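Local coordinates for protein TRAP dicarboxylate transporter, DctP subunit (Ochrobactrum anthropi, PDB 4P47) that probably binds a solute in the periplasm as the extracytoplasmic subunit of a TRAP transporter and hands it on to the membrane components, at residues P43-G47 and Y270-S275; K103-A107 and E318-T323; E148-L154 and L232-N238; N215-I219 and A282-I286. Residue numbers count along the deposited sequence, not the author numbering.

Interaction 1 (P43-G47 and Y270-S275)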
# COMPACT_ATOMS: atom_id res chain seq x y z
N PRO A 43 -4.01 -11.14 4.40
CA PRO A 43 -5.17 -10.25 4.59
C PRO A 43 -5.87 -9.81 3.29
O PRO A 43 -7.09 -9.62 3.26
CB PRO A 43 -4.56 -9.07 5.35
CG PRO A 43 -3.47 -9.72 6.18
CD PRO A 43 -2.87 -10.74 5.25
N GLN A 44 -5.11 -9.57 2.23
CA GLN A 44 -5.67 -9.27 0.92
C GLN A 44 -6.67 -10.34 0.48
O GLN A 44 -7.80 -10.02 0.08
CB GLN A 44 -4.55 -9.17 -0.10
CG GLN A 44 -5.02 -8.86 -1.49
CD GLN A 44 -3.89 -8.99 -2.49
OE1 GLN A 44 -3.41 -10.10 -2.74
NE2 GLN A 44 -3.46 -7.89 -3.04
N VAL A 45 -6.28 -11.60 0.55
CA VAL A 45 -7.17 -12.66 0.10
C VAL A 45 -8.31 -12.88 1.08
O VAL A 45 -9.42 -13.20 0.67
CB VAL A 45 -6.39 -13.94 -0.20
CG1 VAL A 45 -7.33 -15.03 -0.66
CG2 VAL A 45 -5.35 -13.65 -1.26
N THR A 46 -8.07 -12.66 2.36
CA THR A 46 -9.16 -12.72 3.32
C THR A 46 -10.21 -11.67 2.98
O THR A 46 -11.40 -11.94 3.06
CB THR A 46 -8.60 -12.59 4.75
OG1 THR A 46 -7.68 -13.66 4.95
CG2 THR A 46 -9.71 -12.68 5.77
N GLY A 47 -9.77 -10.49 2.57
CA GLY A 47 -10.70 -9.46 2.12
C GLY A 47 -11.44 -9.88 0.86
O GLY A 47 -12.65 -9.65 0.73
N TYR A 270 -13.52 -4.63 6.98
CA TYR A 270 -13.13 -5.92 7.51
C TYR A 270 -11.67 -6.24 7.16
O TYR A 270 -10.92 -6.73 8.01
CB TYR A 270 -14.08 -6.98 6.93
CG TYR A 270 -13.68 -8.42 7.11
CD1 TYR A 270 -13.93 -9.09 8.29
CD2 TYR A 270 -13.08 -9.10 6.08
CE1 TYR A 270 -13.57 -10.44 8.44
CE2 TYR A 270 -12.72 -10.41 6.21
CZ TYR A 270 -12.96 -11.08 7.38
OH TYR A 270 -12.58 -12.40 7.46
N GLN A 271 -11.29 -6.01 5.92
CA GLN A 271 -9.94 -6.33 5.44
C GLN A 271 -8.90 -5.53 6.25
O GLN A 271 -7.84 -6.05 6.62
CB GLN A 271 -9.80 -6.01 3.95
CG GLN A 271 -8.50 -6.48 3.33
CD GLN A 271 -7.33 -5.53 3.54
OE1 GLN A 271 -7.51 -4.33 3.67
NE2 GLN A 271 -6.13 -6.08 3.54
N ARG A 272 -9.18 -4.27 6.52
CA ARG A 272 -8.26 -3.41 7.25
C ARG A 272 -8.11 -3.93 8.68
O ARG A 272 -7.01 -3.95 9.22
CB ARG A 272 -8.76 -1.97 7.23
CG ARG A 272 -8.56 -1.27 5.90
CD ARG A 272 -9.37 -0.00 5.87
NE ARG A 272 -9.07 0.82 4.72
CZ ARG A 272 -9.73 1.95 4.44
NH1 ARG A 272 -10.79 2.30 5.16
NH2 ARG A 272 -9.38 2.70 3.41
N LYS A 273 -9.20 -4.35 9.30
CA LYS A 273 -9.10 -4.92 10.64
C LYS A 273 -8.26 -6.20 10.66
O LYS A 273 -7.42 -6.39 11.55
CB LYS A 273 -10.49 -5.23 11.20
CG LYS A 273 -11.20 -4.02 11.73
CD LYS A 273 -12.64 -4.37 12.08
CE LYS A 273 -12.74 -5.70 12.82
NZ LYS A 273 -14.11 -6.26 12.79
N VAL A 274 -8.46 -7.07 9.69
CA VAL A 274 -7.70 -8.30 9.60
C VAL A 274 -6.22 -7.98 9.38
O VAL A 274 -5.33 -8.58 10.01
CB VAL A 274 -8.22 -9.22 8.46
CG1 VAL A 274 -7.26 -10.36 8.18
CG2 VAL A 274 -9.60 -9.75 8.80
N SER A 275 -5.97 -7.02 8.52
CA SER A 275 -4.60 -6.63 8.23
C SER A 275 -3.89 -6.14 9.50
O SER A 275 -2.74 -6.46 9.76
CB SER A 275 -4.62 -5.53 7.18
OG SER A 275 -3.30 -5.13 6.87
O HOH W 1 -13.00 -13.59 4.86

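Interaction 2 (K103-A107 and E318-T323)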
# COMPACT_ATOMS: atom_id res chain seq x y z
N LYS A 103 -0.99 9.70 -13.66
CA LYS A 103 0.17 10.16 -12.89
C LYS A 103 -0.15 10.65 -11.48
O LYS A 103 0.71 10.55 -10.58
CB LYS A 103 0.88 11.28 -13.66
CG LYS A 103 2.06 10.79 -14.44
CD LYS A 103 3.19 10.37 -13.50
CE LYS A 103 4.11 9.38 -14.19
NZ LYS A 103 4.37 9.76 -15.62
N ALA A 104 -1.35 11.17 -11.28
CA ALA A 104 -1.73 11.66 -9.97
C ALA A 104 -1.60 10.57 -8.90
O ALA A 104 -1.38 10.91 -7.74
CB ALA A 104 -3.14 12.24 -10.01
N PHE A 105 -1.76 9.30 -9.28
CA PHE A 105 -1.65 8.22 -8.31
C PHE A 105 -0.25 8.12 -7.70
O PHE A 105 -0.09 7.48 -6.66
CB PHE A 105 -2.09 6.89 -8.90
CG PHE A 105 -3.56 6.66 -8.81
CD1 PHE A 105 -4.42 7.13 -9.81
CD2 PHE A 105 -4.11 6.00 -7.74
CE1 PHE A 105 -5.79 6.92 -9.72
CE2 PHE A 105 -5.49 5.80 -7.66
CZ PHE A 105 -6.32 6.27 -8.66
N GLU A 106 0.77 8.74 -8.29
CA GLU A 106 2.08 8.78 -7.65
C GLU A 106 2.03 9.45 -6.29
O GLU A 106 2.88 9.20 -5.43
CB GLU A 106 3.07 9.48 -8.57
CG GLU A 106 4.50 9.54 -8.09
CD GLU A 106 5.41 10.10 -9.15
OE1 GLU A 106 5.29 11.32 -9.45
OE2 GLU A 106 6.23 9.34 -9.69
N ALA A 107 0.99 10.25 -6.06
CA ALA A 107 0.84 10.89 -4.76
C ALA A 107 0.80 9.87 -3.61
O ALA A 107 1.25 10.16 -2.51
CB ALA A 107 -0.41 11.80 -4.72
N GLU A 318 4.42 16.89 -11.86
CA GLU A 318 3.81 15.82 -12.66
C GLU A 318 2.57 15.23 -11.99
O GLU A 318 1.63 14.85 -12.68
CB GLU A 318 4.82 14.72 -13.01
CG GLU A 318 5.28 13.89 -11.83
CD GLU A 318 6.30 12.84 -12.22
OE1 GLU A 318 6.73 12.83 -13.39
OE2 GLU A 318 6.69 12.02 -11.36
N ILE A 319 2.56 15.19 -10.66
CA ILE A 319 1.37 14.77 -9.93
C ILE A 319 0.24 15.79 -10.14
O ILE A 319 -0.92 15.42 -10.38
CB ILE A 319 1.67 14.61 -8.42
CG1 ILE A 319 2.58 13.39 -8.20
CG2 ILE A 319 0.37 14.43 -7.64
CD1 ILE A 319 3.20 13.30 -6.80
N GLY A 320 0.59 17.06 -10.04
CA GLY A 320 -0.34 18.16 -10.20
C GLY A 320 -0.56 18.90 -8.89
O GLY A 320 -0.83 18.29 -7.85
N ALA A 321 -0.46 20.23 -8.93
CA ALA A 321 -0.72 21.05 -7.75
C ALA A 321 -2.10 20.77 -7.15
O ALA A 321 -2.26 20.77 -5.92
CB ALA A 321 -0.58 22.53 -8.09
N GLU A 322 -3.10 20.54 -8.00
CA GLU A 322 -4.45 20.29 -7.52
C GLU A 322 -4.45 19.11 -6.53
O GLU A 322 -5.01 19.18 -5.44
CB GLU A 322 -5.39 19.98 -8.69
CG GLU A 322 -6.85 19.71 -8.30
CD GLU A 322 -7.66 20.98 -8.08
OE1 GLU A 322 -7.29 22.04 -8.62
OE2 GLU A 322 -8.68 20.92 -7.36
N THR A 323 -3.84 18.03 -6.94
CA THR A 323 -3.78 16.84 -6.12
C THR A 323 -2.89 17.06 -4.89
O THR A 323 -3.30 16.76 -3.76
CB THR A 323 -3.29 15.65 -6.94
OG1 THR A 323 -4.21 15.38 -8.01
CG2 THR A 323 -3.15 14.41 -6.11

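Interaction 3 (E148-L154 and L232-N238)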
# COMPACT_ATOMS: atom_id res chain seq x y z
N GLU A 148 -6.04 -2.15 2.48
CA GLU A 148 -4.70 -1.91 3.02
C GLU A 148 -3.72 -2.99 2.62
O GLU A 148 -4.02 -4.17 2.74
CB GLU A 148 -4.76 -1.87 4.54
CG GLU A 148 -3.38 -1.76 5.21
CD GLU A 148 -3.49 -1.36 6.66
OE1 GLU A 148 -3.52 -0.14 6.90
OE2 GLU A 148 -3.53 -2.26 7.53
N LEU A 149 -2.53 -2.60 2.16
CA LEU A 149 -1.37 -3.49 2.23
C LEU A 149 -0.61 -3.19 3.52
O LEU A 149 -0.58 -4.01 4.43
CB LEU A 149 -0.47 -3.37 0.99
CG LEU A 149 0.58 -4.45 0.81
CD1 LEU A 149 1.72 -4.27 1.78
CD2 LEU A 149 0.01 -5.85 0.95
N GLY A 150 -0.07 -1.99 3.64
CA GLY A 150 0.54 -1.60 4.90
C GLY A 150 1.64 -0.57 4.77
O GLY A 150 1.98 -0.12 3.68
N PHE A 151 2.21 -0.21 5.91
CA PHE A 151 3.37 0.65 5.93
C PHE A 151 4.63 -0.06 5.45
O PHE A 151 4.83 -1.26 5.64
CB PHE A 151 3.61 1.20 7.36
CG PHE A 151 2.58 2.21 7.78
CD1 PHE A 151 2.62 3.50 7.29
CD2 PHE A 151 1.54 1.83 8.61
CE1 PHE A 151 1.63 4.40 7.66
CE2 PHE A 151 0.57 2.73 8.97
CZ PHE A 151 0.61 4.00 8.48
N ARG A 152 5.50 0.73 4.83
CA ARG A 152 6.85 0.30 4.52
C ARG A 152 7.80 0.80 5.59
O ARG A 152 7.82 2.00 5.89
CB ARG A 152 7.27 0.81 3.14
CG ARG A 152 6.27 0.45 2.06
CD ARG A 152 6.77 0.79 0.69
NE ARG A 152 7.88 -0.05 0.27
CZ ARG A 152 7.78 -1.24 -0.28
NH1 ARG A 152 6.61 -1.80 -0.50
NH2 ARG A 152 8.89 -1.87 -0.63
N ASN A 153 8.55 -0.13 6.17
CA ASN A 153 9.52 0.12 7.23
C ASN A 153 10.93 -0.30 6.78
O ASN A 153 11.13 -0.70 5.63
CB ASN A 153 9.05 -0.59 8.50
CG ASN A 153 7.75 -0.02 9.04
OD1 ASN A 153 7.57 1.21 9.11
ND2 ASN A 153 6.83 -0.88 9.42
N LEU A 154 11.90 -0.21 7.68
CA LEU A 154 13.31 -0.32 7.30
C LEU A 154 14.06 -1.27 8.22
O LEU A 154 14.10 -1.05 9.42
CB LEU A 154 13.94 1.07 7.40
CG LEU A 154 15.43 1.16 7.08
CD1 LEU A 154 15.72 0.81 5.63
CD2 LEU A 154 15.94 2.55 7.39
N LEU A 232 10.44 1.31 12.62
CA LEU A 232 9.12 1.58 12.08
C LEU A 232 9.15 2.99 11.48
O LEU A 232 8.54 3.93 11.99
CB LEU A 232 8.07 1.43 13.17
CG LEU A 232 8.02 0.06 13.86
CD1 LEU A 232 6.82 -0.04 14.81
CD2 LEU A 232 8.00 -1.09 12.84
N THR A 233 9.88 3.14 10.39
CA THR A 233 10.03 4.44 9.73
C THR A 233 8.71 4.92 9.14
O THR A 233 8.50 6.12 9.01
CB THR A 233 11.04 4.34 8.59
OG1 THR A 233 10.78 3.15 7.87
CG2 THR A 233 12.47 4.32 9.09
N ARG A 234 7.85 3.99 8.75
CA ARG A 234 6.62 4.32 8.05
C ARG A 234 6.90 5.35 6.93
O ARG A 234 6.14 6.29 6.70
CB ARG A 234 5.53 4.79 9.02
CG ARG A 234 5.14 3.73 10.03
CD ARG A 234 3.87 4.08 10.78
NE ARG A 234 3.55 3.04 11.75
CZ ARG A 234 3.94 3.05 13.02
NH1 ARG A 234 4.66 4.05 13.50
NH2 ARG A 234 3.60 2.05 13.82
N HIS A 235 7.99 5.15 6.22
CA HIS A 235 8.44 6.14 5.25
C HIS A 235 7.50 6.24 4.07
O HIS A 235 7.48 7.28 3.41
CB HIS A 235 9.89 5.91 4.80
CG HIS A 235 10.14 4.54 4.26
ND1 HIS A 235 10.56 3.51 5.06
CD2 HIS A 235 10.02 4.03 3.01
CE1 HIS A 235 10.68 2.41 4.34
NE2 HIS A 235 10.36 2.69 3.09
N GLN A 236 6.79 5.16 3.76
CA GLN A 236 5.70 5.20 2.81
C GLN A 236 4.59 4.30 3.34
O GLN A 236 4.80 3.50 4.24
CB GLN A 236 6.15 4.66 1.46
CG GLN A 236 7.12 5.56 0.73
CD GLN A 236 7.76 4.83 -0.40
OE1 GLN A 236 8.56 3.89 -0.19
NE2 GLN A 236 7.41 5.20 -1.61
N TYR A 237 3.40 4.48 2.78
CA TYR A 237 2.24 3.67 3.10
C TYR A 237 1.70 3.16 1.78
O TYR A 237 1.52 3.96 0.87
CB TYR A 237 1.16 4.48 3.79
CG TYR A 237 -0.09 3.66 4.08
CD1 TYR A 237 -0.14 2.77 5.14
CD2 TYR A 237 -1.23 3.80 3.30
CE1 TYR A 237 -1.29 2.02 5.40
CE2 TYR A 237 -2.38 3.07 3.57
CZ TYR A 237 -2.40 2.20 4.61
OH TYR A 237 -3.56 1.49 4.87
N ASN A 238 1.42 1.86 1.70
CA ASN A 238 0.86 1.24 0.51
C ASN A 238 -0.64 0.93 0.69
O ASN A 238 -0.99 -0.10 1.28
CB ASN A 238 1.58 -0.09 0.15
CG ASN A 238 3.05 0.06 -0.30
OD1 ASN A 238 3.85 -0.86 -0.12
ND2 ASN A 238 3.37 1.16 -0.92

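Interaction 4 (N215-I219 and A282-I286)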
# COMPACT_ATOMS: atom_id res chain seq x y z
N ASN A 215 6.32 -5.04 7.18
CA ASN A 215 6.76 -5.93 8.22
C ASN A 215 6.58 -7.41 7.87
O ASN A 215 7.40 -8.23 8.26
CB ASN A 215 5.99 -5.65 9.51
CG ASN A 215 6.32 -4.31 10.12
OD1 ASN A 215 7.38 -3.73 9.86
ND2 ASN A 215 5.39 -3.79 10.92
N ALA A 216 5.51 -7.76 7.14
CA ALA A 216 5.19 -9.16 6.90
C ALA A 216 6.35 -9.84 6.21
O ALA A 216 6.61 -11.01 6.48
CB ALA A 216 3.94 -9.29 6.06
N ASN A 217 7.05 -9.12 5.35
CA ASN A 217 8.15 -9.70 4.60
C ASN A 217 9.26 -10.19 5.51
O ASN A 217 9.95 -11.14 5.18
CB ASN A 217 8.72 -8.66 3.63
CG ASN A 217 7.69 -8.15 2.64
OD1 ASN A 217 6.69 -7.55 3.02
ND2 ASN A 217 7.97 -8.35 1.36
N ILE A 218 9.46 -9.53 6.65
CA ILE A 218 10.52 -9.92 7.56
C ILE A 218 10.30 -11.36 8.03
O ILE A 218 11.25 -12.15 8.12
CB ILE A 218 10.60 -8.95 8.77
CG1 ILE A 218 10.95 -7.55 8.28
CG2 ILE A 218 11.64 -9.45 9.79
CD1 ILE A 218 10.74 -6.44 9.30
N ILE A 219 9.06 -11.69 8.33
CA ILE A 219 8.72 -13.06 8.71
C ILE A 219 8.70 -13.98 7.49
O ILE A 219 9.35 -15.04 7.50
CB ILE A 219 7.39 -13.09 9.45
CG1 ILE A 219 7.49 -12.34 10.79
CG2 ILE A 219 6.92 -14.54 9.62
CD1 ILE A 219 8.43 -12.92 11.81
N ALA A 282 2.59 -10.10 13.74
CA ALA A 282 3.88 -10.11 13.07
C ALA A 282 4.93 -9.39 13.89
O ALA A 282 6.06 -9.85 14.01
CB ALA A 282 3.77 -9.46 11.71
N LEU A 283 4.57 -8.22 14.39
CA LEU A 283 5.49 -7.48 15.23
C LEU A 283 5.83 -8.23 16.52
O LEU A 283 6.99 -8.23 16.95
CB LEU A 283 4.95 -6.09 15.52
CG LEU A 283 5.19 -5.10 14.39
CD1 LEU A 283 4.33 -3.87 14.60
CD2 LEU A 283 6.68 -4.74 14.33
N ASP A 284 4.84 -8.90 17.11
CA ASP A 284 5.12 -9.77 18.26
C ASP A 284 6.18 -10.80 17.89
O ASP A 284 7.15 -11.01 18.64
CB ASP A 284 3.85 -10.53 18.67
CG ASP A 284 2.76 -9.64 19.27
OD1 ASP A 284 3.10 -8.58 19.85
OD2 ASP A 284 1.58 -10.03 19.18
N GLU A 285 6.00 -11.44 16.74
CA GLU A 285 6.91 -12.47 16.27
C GLU A 285 8.28 -11.91 15.99
O GLU A 285 9.29 -12.48 16.38
CB GLU A 285 6.31 -13.17 15.06
CG GLU A 285 5.07 -13.96 15.45
CD GLU A 285 4.24 -14.41 14.28
OE1 GLU A 285 4.54 -14.03 13.13
OE2 GLU A 285 3.28 -15.17 14.52
N ILE A 286 8.34 -10.76 15.33
CA ILE A 286 9.61 -10.12 15.02
C ILE A 286 10.41 -9.85 16.31
O ILE A 286 11.62 -10.13 16.39
CB ILE A 286 9.36 -8.83 14.23
CG1 ILE A 286 8.88 -9.20 12.82
CG2 ILE A 286 10.61 -7.97 14.17
CD1 ILE A 286 8.30 -8.03 12.01

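Interaction 1 (P43-G47 and Y270-S275)
Helix 43-58 starts against the middle of the long helix 254-288 in a near-antiparallel pair, the axes of the two short segments 8.7 Å apart at closest approach and their directions 152° apart. The pair belongs to the two-lobed solute-binding fold, where an N-terminal helix rests on a long helix from late in the chain. The backbones come nearest at Gly47 and Gln271, CA to CA 4.6 Å. Glycine matters here: a CB on Gly47 would lie 2.7 Å from Gln271 CG, a clash. At the other end Pro43 packs against the long helix, its CB 3.8 Å from Ser275 CA and 4.1 Å from Val274 CG1. The Gln271 side chain also reaches along the first helix, CG packing 3.4 Å from Pro43 O, while its amide oxygen accepts a hydrogen bond from the backbone N of Glu148; the Ser275 hydroxyl is hydrogen-bonded to the Glu148 carboxylate, so the long helix is tied to strand 141-156. Thr46 CG2 sits 4.1 Å from Val274 CG1 and 3.3 Å from Tyr270 OH. No direct hydrogen bond joins the segments; a water bridges them, donating to Thr46 O at 2.9 Å and hydrogen-bonded to Tyr270 OH at 2.9 Å.

Interaction 2 (K103-A107 and E318-T323)
Glu318, near the end of helix 316-319, extends along the outer side of the 103-107 turn. Its OE2 comes to 2.5 Å from Glu106 OE1, a very short separation for two carboxyl groups, while Lys103 NZ stays 4.5 Å from Glu318 OE1, too far for a salt bridge. The lysine chain still packs on the glutamate, Lys103 CD 4.2 Å from the carboxyl carbon Glu318 CD. Ile319 follows as the main hydrophobic residue: its CD1 packs 3.8 Å from Ala107 N and its CG2 4.0 Å from Ala107 CB. The backbones are closest here, Ala104 CA to Ile319 CA 4.4 Å. In the solute-binding fold this joins the loop between strand 90-94 and helix 117-125 to the junction of two C-terminal helices. The loop forms a 3-10 turn, Glu106 N bonded to Lys103 O at 2.9 Å. Gly320 forms the corner between the helices: with positive phi it ends the first and is the N-cap of helix 321-336, a conformation in which a CB would collide with the preceding carbonyl oxygen. Thr323 turns back to the loop, its CG2 4.0 Å from Ala107 CB and its OG1 3.9 Å from Ala104 CB.

Interaction 3 (E148-L154 and L232-N238)
This is an antiparallel strand pair in the central sheet of the solute-binding fold, formed by strands 141-156 and 229-245, its centre about 8 Å from the centre of the chain. The axes of the two segments are 4.6 Å apart, with directions at 164°. Gly150 and Asn238 form a hydrogen-bonded pair, Asn238 N to Gly150 O being 2.9 Å. Leu149 N and Gly150 N both donate to Asn238 O, at 3.1 and 3.2 Å, a classic beta bulge whose backbone angles at Gly150 demand glycine. Phe151 and Tyr237 are the neighbouring non-hydrogen-bonded pair; their rings meet edge-to-face, the Tyr237 edge toward the Phe151 face, with centroids 4.7 Å apart. The opposite face of Phe151 takes a CH-pi contact from Arg234 CD, 3.6 Å from the centroid. On the other side of the sheet Arg152 NH1 donates to Asn238 OD1 at 2.9 Å, and its NE makes a salt bridge to Glu212. Arg152 N donates to Gln236 O at 2.9 Å. The kinked 233-235 backbone is held by a side chain, Arg234 N donating to Asn153 OD1 at 2.8 Å. Tyr237 OH donates to Glu148 OE1 at 2.6 Å, and Glu148 also makes a salt bridge to Arg276. The buried Glu148 and Arg152 and the Tyr237 hydroxyl are thus matched by partners, so polar bonding complements the aromatic packing in fixing these strands.

Interaction 4 (N215-I219 and A282-I286)
Ile219 lays its CD1 over the long helix 254-288, 3.9 Å from Ile286 CG1 and 3.9 Å from Glu285 CB, bridging the apolar stem of the glutamate and its hydrophobic neighbour. One residue earlier, Ile218 CD1 meets Ile286 CD1 at 4.0 Å. Ile286 is thereby gripped by both isoleucines of the short helix 216-220, and its CD1 also lies 3.9 Å from Asn215 O. The backbones stay well apart: the nearest pair, Ile219 CA and Ile286 CA, is 7.0 Å, so the gap is bridged by side chains, which meet each other or the opposing carbonyl oxygens of Asn215 and Ala282. Ile219 CG1 comes to 4.3 Å from Ala282 O, a helical turn before Ile286. The contact fastens the short helix after strand 210-213 to the C-terminal part of the long helix within the solute-binding fold, with Leu230 and Met291 nearby on the buried side. Asn215 ND2 packs 3.7 Å from Leu283 CG, but its polar bonds lie beyond the segments: ND2 is hydrogen-bonded to Asp279, a turn before Leu283 on the same helix, and OD1 to Asn153. With no hydrogen bond between the segments, the interface rests mainly on van der Waals packing, with the isoleucines at its centre, while the Asn215 amide ties its margin to both the long helix and the central sheet.

How the interactions relate
From the N terminus, 43-47 closes the first long loop at 270-275 in interaction 1. Interaction 2 starts inside that loop, at 103-107, and crosses it by ending at 318-323, on the opposite side of the chain's centre; it joins the loop after strand 90-94 to the C-terminal helices 316-319 and 321-336. Interaction 3, 148-154 with 232-238, is nested within both loops. Interaction 4 begins at 215-219, inside the loop of interaction 3, and ends at 282-286, crossing interactions 1 and 3 but nested in interaction 2. Helix 254-288 serves interactions 1 and 4, and the strand pair of interaction 3 touches both. Interaction 2 touches none.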